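PDB 5THE: piwi domain-containing protein from Vanderwaltozyma polyspora, which probably binds RNA as a budding yeast Argonaute, here represented by its C-terminal lobe with RNA bound. Local coordinates for residues K334-V346 and Y379-R391. Sequence-based numbering, arbitrary orientation.
Sequences KLPTKIMYFRDGV and YDPPVTCIATVKR
With CG anti to the backbone N (chi1 -175°), the phenol of Y379 swings toward L335 and P336, while D344, its CG likewise anti (chi1 -167°), reaches T388 and K390. The Y379 ring is sandwiched: L335 CD1 sits over one face, 3.7 Å from the centroid in a CH-pi contact, and P381 CD covers the opposite face. Y379 OH donates to P336 O at 2.6 Å; tyrosine suits this place by offering flat apolar faces and a donor at the edge. Replacing Y379 by an alanine removes ring and hydroxyl together, which is likely to leave P336 O without this donor and L335 and P381 without the surface between them. Beyond, strands 339-344 and 383-389 pair in parallel within the Piwi domain's RNase H-like fold, joined through helix 351-373 as a beta-alpha-beta crossover. I339 O accepts from T384 N, then Y341 N donates to T384 O. Flat F342 lies alongside branched I386, apolar surfaces suited to burial against helix 465-475. K390's long chain brings NZ to the syn lone pair of D344 OD1 (2.7 Å), a salt bridge; T388 OG1 donates a hydrogen bond to D344 OD2 from above the carboxylate plane. With a water also donating to OD2, both oxygens are gripped and the carboxylate's rotation is fixed.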
ATOM      1  N   LYS A 334       2.176 -19.628  15.617  1.00 23.97           N
ATOM      2  CA  LYS A 334       3.344 -18.884  16.080  1.00 27.52           C
ATOM      3  C   LYS A 334       3.140 -17.377  15.930  1.00 30.37           C
ATOM      4  O   LYS A 334       2.571 -16.911  14.938  1.00 27.13           O
ATOM      5  CB  LYS A 334       4.591 -19.306  15.296  1.00 24.95           C
ATOM      6  CG  LYS A 334       4.934 -20.801  15.384  1.00 28.94           C
ATOM      7  CD  LYS A 334       5.536 -21.131  16.720  1.00 34.25           C
ATOM      8  CE  LYS A 334       6.010 -22.565  16.782  1.00 42.41           C
ATOM      9  NZ  LYS A 334       6.560 -22.858  18.134  1.00 48.01           N
ATOM     10  N   LEU A 335       3.603 -16.623  16.923  1.00 29.88           N
ATOM     11  CA  LEU A 335       3.720 -15.177  16.809  1.00 20.94           C
ATOM     12  C   LEU A 335       5.047 -14.827  16.148  1.00 20.54           C
ATOM     13  O   LEU A 335       5.978 -15.631  16.162  1.00 27.27           O
ATOM     14  CB  LEU A 335       3.654 -14.536  18.186  1.00 18.93           C
ATOM     15  CG  LEU A 335       2.376 -14.837  18.967  1.00 24.47           C
ATOM     16  CD1 LEU A 335       2.432 -14.216  20.350  1.00 26.93           C
ATOM     17  CD2 LEU A 335       1.174 -14.408  18.135  1.00 24.17           C
ATOM     18  N   PRO A 336       5.164 -13.647  15.544  1.00 22.80           N
ATOM     19  CA  PRO A 336       6.441 -13.275  14.937  1.00 23.16           C
ATOM     20  C   PRO A 336       7.518 -13.097  15.995  1.00 26.31           C
ATOM     21  O   PRO A 336       7.247 -12.766  17.154  1.00 22.10           O
ATOM     22  CB  PRO A 336       6.137 -11.954  14.216  1.00 30.05           C
ATOM     23  CG  PRO A 336       4.901 -11.426  14.861  1.00 28.43           C
ATOM     24  CD  PRO A 336       4.126 -12.618  15.348  1.00 24.21           C
ATOM     25  N   THR A 337       8.752 -13.364  15.590  1.00 22.98           N
ATOM     26  CA  THR A 337       9.878 -13.183  16.483  1.00 27.96           C
ATOM     27  C   THR A 337      10.663 -11.913  16.190  1.00 29.12           C
ATOM     28  O   THR A 337      11.576 -11.587  16.954  1.00 28.34           O
ATOM     29  CB  THR A 337      10.806 -14.408  16.432  1.00 26.39           C
ATOM     30  OG1 THR A 337      11.299 -14.590  15.098  1.00 26.36           O
ATOM     31  CG2 THR A 337      10.043 -15.668  16.868  1.00 27.07           C
ATOM     32  N   LYS A 338      10.323 -11.191  15.119  1.00 27.03           N
ATOM     33  CA  LYS A 338      10.892  -9.883  14.813  1.00 27.52           C
ATOM     34  C   LYS A 338       9.794  -9.016  14.221  1.00 27.89           C
ATOM     35  O   LYS A 338       8.946  -9.503  13.468  1.00 23.83           O
ATOM     36  CB  LYS A 338      12.058  -9.954  13.805  1.00 26.95           C
ATOM     37  CG  LYS A 338      13.314 -10.678  14.286  1.00 24.85           C
ATOM     38  CD  LYS A 338      14.402 -10.582  13.217  1.00 25.96           C
ATOM     39  CE  LYS A 338      15.662 -11.337  13.625  1.00 33.99           C
ATOM     40  NZ  LYS A 338      16.211 -10.790  14.887  1.00 40.47           N
ATOM     41  N   ILE A 339       9.829  -7.724  14.546  1.00 23.26           N
ATOM     42  CA  ILE A 339       8.864  -6.757  14.033  1.00 26.09           C
ATOM     43  C   ILE A 339       9.624  -5.623  13.355  1.00 25.04           C
ATOM     44  O   ILE A 339      10.593  -5.091  13.911  1.00 22.10           O
ATOM     45  CB  ILE A 339       7.953  -6.220  15.156  1.00 28.36           C
ATOM     46  CG1 ILE A 339       7.187  -7.374  15.811  1.00 29.03           C
ATOM     47  CG2 ILE A 339       6.991  -5.192  14.645  1.00 22.02           C
ATOM     48  CD1 ILE A 339       6.304  -6.921  16.975  1.00 30.91           C
ATOM     49  N   MET A 340       9.183  -5.259  12.156  1.00 25.35           N
ATOM     50  CA  MET A 340       9.728  -4.144  11.387  1.00 27.45           C
ATOM     51  C   MET A 340       8.619  -3.118  11.207  1.00 25.22           C
ATOM     52  O   MET A 340       7.594  -3.421  10.588  1.00 24.96           O
ATOM     53  CB  MET A 340      10.241  -4.633  10.033  1.00 37.44           C
ATOM     54  CG  MET A 340      10.861  -3.575   9.157  1.00 56.89           C
ATOM     55  SD  MET A 340      12.652  -3.571   9.315  1.00 69.21           S
ATOM     56  CE  MET A 340      13.004  -5.313   9.046  1.00 67.65           C
ATOM     57  N   TYR A 341       8.825  -1.909  11.739  1.00 20.92           N
ATOM     58  CA  TYR A 341       7.779  -0.893  11.847  1.00 23.59           C
ATOM     59  C   TYR A 341       8.126   0.318  10.979  1.00 25.22           C
ATOM     60  O   TYR A 341       9.000   1.121  11.329  1.00 24.32           O
ATOM     61  CB  TYR A 341       7.601  -0.502  13.310  1.00 27.25           C
ATOM     62  CG  TYR A 341       6.628   0.622  13.547  1.00 26.08           C
ATOM     63  CD1 TYR A 341       5.333   0.559  13.051  1.00 25.97           C
ATOM     64  CD2 TYR A 341       6.999   1.743  14.285  1.00 25.97           C
ATOM     65  CE1 TYR A 341       4.429   1.600  13.272  1.00 30.96           C
ATOM     66  CE2 TYR A 341       6.110   2.782  14.516  1.00 25.62           C
ATOM     67  CZ  TYR A 341       4.824   2.701  14.015  1.00 32.12           C
ATOM     68  OH  TYR A 341       3.929   3.722  14.248  1.00 29.68           O
ATOM     69  N   PHE A 342       7.445   0.450   9.842  1.00 22.47           N
ATOM     70  CA  PHE A 342       7.675   1.578   8.940  1.00 26.03           C
ATOM     71  C   PHE A 342       6.698   2.685   9.286  1.00 23.16           C
ATOM     72  O   PHE A 342       5.486   2.471   9.257  1.00 26.94           O
ATOM     73  CB  PHE A 342       7.502   1.187   7.476  1.00 21.30           C
ATOM     74  CG  PHE A 342       8.658   0.433   6.922  1.00 23.05           C
ATOM     75  CD1 PHE A 342       9.725   1.103   6.336  1.00 23.29           C
ATOM     76  CD2 PHE A 342       8.683  -0.942   6.983  1.00 23.27           C
ATOM     77  CE1 PHE A 342      10.798   0.405   5.818  1.00 24.91           C
ATOM     78  CE2 PHE A 342       9.763  -1.649   6.459  1.00 31.54           C
ATOM     79  CZ  PHE A 342      10.819  -0.965   5.884  1.00 28.66           C
ATOM     80  N   ARG A 343       7.219   3.862   9.602  1.00 21.73           N
ATOM     81  CA  ARG A 343       6.382   4.970  10.040  1.00 26.19           C
ATOM     82  C   ARG A 343       6.425   6.082   8.998  1.00 25.95           C
ATOM     83  O   ARG A 343       7.493   6.636   8.720  1.00 27.00           O
ATOM     84  CB  ARG A 343       6.838   5.493  11.398  1.00 27.74           C
ATOM     85  CG  ARG A 343       6.106   6.741  11.822  1.00 30.76           C
ATOM     86  CD  ARG A 343       4.617   6.520  11.955  1.00 27.71           C
ATOM     87  NE  ARG A 343       4.123   7.374  13.023  1.00 34.79           N
ATOM     88  CZ  ARG A 343       3.644   8.593  12.821  1.00 33.24           C
ATOM     89  NH1 ARG A 343       3.566   9.064  11.586  1.00 29.90           N
ATOM     90  NH2 ARG A 343       3.235   9.329  13.845  1.00 28.34           N
ATOM     91  N   ASP A 344       5.267   6.410   8.433  1.00 24.87           N
ATOM     92  CA  ASP A 344       5.159   7.470   7.438  1.00 22.30           C
ATOM     93  C   ASP A 344       4.364   8.633   8.015  1.00 28.29           C
ATOM     94  O   ASP A 344       3.606   8.486   8.979  1.00 29.75           O
ATOM     95  CB  ASP A 344       4.478   6.964   6.156  1.00 20.94           C
ATOM     96  CG  ASP A 344       4.631   7.925   5.009  1.00 30.97           C
ATOM     97  OD1 ASP A 344       3.719   8.040   4.172  1.00 28.42           O
ATOM     98  OD2 ASP A 344       5.688   8.582   4.946  1.00 29.33           O
ATOM     99  N   GLY A 345       4.505   9.790   7.385  1.00 34.92           N
ATOM    100  CA  GLY A 345       3.689  10.918   7.769  1.00 38.45           C
ATOM    101  C   GLY A 345       4.197  11.489   9.070  1.00 42.13           C
ATOM    102  O   GLY A 345       3.430  11.623  10.035  1.00 39.61           O
ATOM    103  N   VAL A 346       5.498  11.797   9.123  1.00 33.60           N
ATOM    104  CA  VAL A 346       6.142  12.201  10.368  1.00 42.62           C
ATOM    105  C   VAL A 346       7.194  13.271  10.091  1.00 41.11           C
ATOM    106  O   VAL A 346       7.907  13.219   9.084  1.00 48.85           O
ATOM    107  CB  VAL A 346       6.763  10.993  11.104  1.00 46.67           C
ATOM    108  CG1 VAL A 346       7.872  10.354  10.270  1.00 48.86           C
ATOM    109  CG2 VAL A 346       7.269  11.413  12.472  1.00 45.90           C
ATOM    110  N   TYR A 379       6.033 -12.510  25.839  1.00 24.34           N
ATOM    111  CA  TYR A 379       6.206 -12.160  24.430  1.00 31.96           C
ATOM    112  C   TYR A 379       6.843 -10.781  24.330  1.00 27.91           C
ATOM    113  O   TYR A 379       6.208  -9.771  24.653  1.00 26.97           O
ATOM    114  CB  TYR A 379       4.871 -12.199  23.689  1.00 30.87           C
ATOM    115  CG  TYR A 379       5.007 -11.956  22.216  1.00 25.19           C
ATOM    116  CD1 TYR A 379       5.784 -12.795  21.427  1.00 22.32           C
ATOM    117  CD2 TYR A 379       4.343 -10.898  21.602  1.00 24.71           C
ATOM    118  CE1 TYR A 379       5.922 -12.578  20.073  1.00 21.52           C
ATOM    119  CE2 TYR A 379       4.460 -10.681  20.238  1.00 29.23           C
ATOM    120  CZ  TYR A 379       5.251 -11.529  19.479  1.00 27.18           C
ATOM    121  OH  TYR A 379       5.382 -11.310  18.121  1.00 28.15           O
ATOM    122  N   ASP A 380       8.087 -10.742  23.867  1.00 26.99           N
ATOM    123  CA  ASP A 380       8.860  -9.503  23.778  1.00 30.67           C
ATOM    124  C   ASP A 380       9.718  -9.530  22.516  1.00 27.37           C
ATOM    125  O   ASP A 380      10.944  -9.627  22.585  1.00 26.21           O
ATOM    126  CB  ASP A 380       9.713  -9.329  25.040  1.00 28.65           C
ATOM    127  CG  ASP A 380      10.525  -8.047  25.031  1.00 36.57           C
ATOM    128  OD1 ASP A 380      10.107  -7.070  24.369  1.00 31.75           O
ATOM    129  OD2 ASP A 380      11.594  -8.032  25.686  1.00 33.92           O
ATOM    130  N   PRO A 381       9.102  -9.430  21.339  1.00 26.26           N
ATOM    131  CA  PRO A 381       9.878  -9.528  20.085  1.00 25.25           C
ATOM    132  C   PRO A 381      10.662  -8.253  19.819  1.00 29.10           C
ATOM    133  O   PRO A 381      10.163  -7.144  20.061  1.00 27.17           O
ATOM    134  CB  PRO A 381       8.795  -9.750  19.014  1.00 26.60           C
ATOM    135  CG  PRO A 381       7.554  -9.089  19.593  1.00 27.53           C
ATOM    136  CD  PRO A 381       7.654  -9.254  21.097  1.00 27.24           C
ATOM    137  N   PRO A 382      11.885  -8.361  19.299  1.00 26.04           N
ATOM    138  CA  PRO A 382      12.662  -7.148  18.986  1.00 24.19           C
ATOM    139  C   PRO A 382      12.064  -6.357  17.826  1.00 24.65           C
ATOM    140  O   PRO A 382      11.604  -6.916  16.827  1.00 25.60           O
ATOM    141  CB  PRO A 382      14.048  -7.700  18.626  1.00 26.53           C
ATOM    142  CG  PRO A 382      13.797  -9.143  18.186  1.00 21.64           C
ATOM    143  CD  PRO A 382      12.625  -9.602  19.006  1.00 25.53           C
ATOM    144  N   VAL A 383      12.111  -5.039  17.951  1.00 24.76           N
ATOM    145  CA  VAL A 383      11.483  -4.131  17.003  1.00 26.31           C
ATOM    146  C   VAL A 383      12.556  -3.316  16.284  1.00 29.49           C
ATOM    147  O   VAL A 383      13.534  -2.871  16.895  1.00 23.93           O
ATOM    148  CB  VAL A 383      10.484  -3.212  17.729  1.00 26.36           C
ATOM    149  CG1 VAL A 383       9.875  -2.204  16.767  1.00 28.57           C
ATOM    150  CG2 VAL A 383       9.393  -4.054  18.417  1.00 25.02           C
ATOM    151  N   THR A 384      12.375  -3.123  14.983  1.00 25.11           N
ATOM    152  CA  THR A 384      13.122  -2.115  14.240  1.00 21.40           C
ATOM    153  C   THR A 384      12.110  -1.095  13.745  1.00 25.12           C
ATOM    154  O   THR A 384      11.071  -1.474  13.194  1.00 24.69           O
ATOM    155  CB  THR A 384      13.895  -2.718  13.059  1.00 24.44           C
ATOM    156  OG1 THR A 384      14.883  -3.645  13.534  1.00 23.80           O
ATOM    157  CG2 THR A 384      14.599  -1.596  12.261  1.00 22.78           C
ATOM    158  N   CYS A 385      12.398   0.186  13.939  1.00 21.56           N
ATOM    159  CA  CYS A 385      11.541   1.248  13.425  1.00 19.81           C
ATOM    160  C   CYS A 385      12.258   2.046  12.334  1.00 23.84           C
ATOM    161  O   CYS A 385      13.396   2.499  12.520  1.00 25.60           O
ATOM    162  CB  CYS A 385      11.086   2.178  14.555  1.00 22.28           C
ATOM    163  SG  CYS A 385      10.209   3.634  13.955  1.00 28.34           S
ATOM    164  N   ILE A 386      11.585   2.233  11.201  1.00 23.10           N
ATOM    165  CA  ILE A 386      12.114   3.049  10.117  1.00 22.35           C
ATOM    166  C   ILE A 386      11.089   4.104   9.740  1.00 20.63           C
ATOM    167  O   ILE A 386       9.936   3.781   9.433  1.00 23.54           O
ATOM    168  CB  ILE A 386      12.488   2.211   8.881  1.00 23.24           C
ATOM    169  CG1 ILE A 386      13.569   1.196   9.251  1.00 25.42           C
ATOM    170  CG2 ILE A 386      12.961   3.144   7.747  1.00 20.42           C
ATOM    171  CD1 ILE A 386      14.018   0.335   8.082  1.00 30.99           C
ATOM    172  N   ALA A 387      11.509   5.361   9.749  1.00 24.42           N
ATOM    173  CA  ALA A 387      10.645   6.452   9.339  1.00 22.69           C
ATOM    174  C   ALA A 387      10.977   6.847   7.907  1.00 22.59           C
ATOM    175  O   ALA A 387      12.144   6.856   7.506  1.00 26.34           O
ATOM    176  CB  ALA A 387      10.795   7.650  10.283  1.00 22.54           C
ATOM    177  N   THR A 388       9.945   7.174   7.144  1.00 23.46           N
ATOM    178  CA  THR A 388      10.082   7.597   5.760  1.00 27.63           C
ATOM    179  C   THR A 388       9.544   9.008   5.587  1.00 26.89           C
ATOM    180  O   THR A 388       8.481   9.353   6.121  1.00 23.04           O
ATOM    181  CB  THR A 388       9.337   6.641   4.814  1.00 34.37           C
ATOM    182  OG1 THR A 388       7.960   6.553   5.207  1.00 29.59           O
ATOM    183  CG2 THR A 388       9.968   5.240   4.872  1.00 32.10           C
ATOM    184  N   VAL A 389      10.288   9.826   4.846  1.00 24.25           N
ATOM    185  CA  VAL A 389       9.826  11.141   4.409  1.00 31.41           C
ATOM    186  C   VAL A 389       9.967  11.150   2.894  1.00 35.13           C
ATOM    187  O   VAL A 389      11.090  11.169   2.370  1.00 28.96           O
ATOM    188  CB  VAL A 389      10.624  12.287   5.051  1.00 34.97           C
ATOM    189  CG1 VAL A 389      10.209  13.635   4.468  1.00 31.58           C
ATOM    190  CG2 VAL A 389      10.458  12.277   6.573  1.00 29.31           C
ATOM    191  N   LYS A 390       8.843  11.108   2.178  1.00 33.04           N
ATOM    192  CA  LYS A 390       8.958  10.956   0.733  1.00 37.52           C
ATOM    193  C   LYS A 390       8.838  12.266  -0.033  1.00 36.42           C
ATOM    194  O   LYS A 390       9.237  12.312  -1.200  1.00 39.96           O
ATOM    195  CB  LYS A 390       7.941   9.935   0.202  1.00 36.22           C
ATOM    196  CG  LYS A 390       6.518  10.145   0.614  1.00 43.44           C
ATOM    197  CD  LYS A 390       5.620   9.083  -0.023  1.00 37.44           C
ATOM    198  CE  LYS A 390       4.706   8.474   1.008  1.00 32.58           C
ATOM    199  NZ  LYS A 390       4.118   9.507   1.897  1.00 32.84           N
ATOM    200  N   ARG A 391       8.334  13.332   0.584  1.00 35.91           N
ATOM    201  CA  ARG A 391       8.351  14.660  -0.023  1.00 42.44           C
ATOM    202  C   ARG A 391       9.485  15.444   0.623  1.00 41.62           C
ATOM    203  O   ARG A 391       9.430  15.773   1.811  1.00 42.62           O
ATOM    204  CB  ARG A 391       7.015  15.380   0.141  1.00 45.59           C
ATOM    205  CG  ARG A 391       5.926  14.892  -0.798  1.00 56.59           C
ATOM    206  CD  ARG A 391       4.678  15.772  -0.686  1.00 66.57           C
ATOM    207  NE  ARG A 391       4.914  17.141  -1.152  1.00 75.70           N
ATOM    208  CZ  ARG A 391       4.674  17.571  -2.390  1.00 77.58           C
ATOM    209  NH1 ARG A 391       4.182  16.740  -3.303  1.00 78.10           N
ATOM    210  NH2 ARG A 391       4.921  18.834  -2.714  1.00 73.82           N
TER
HETATM  211  O   HOH W   1       6.257  10.827   3.596  1.00 31.10           O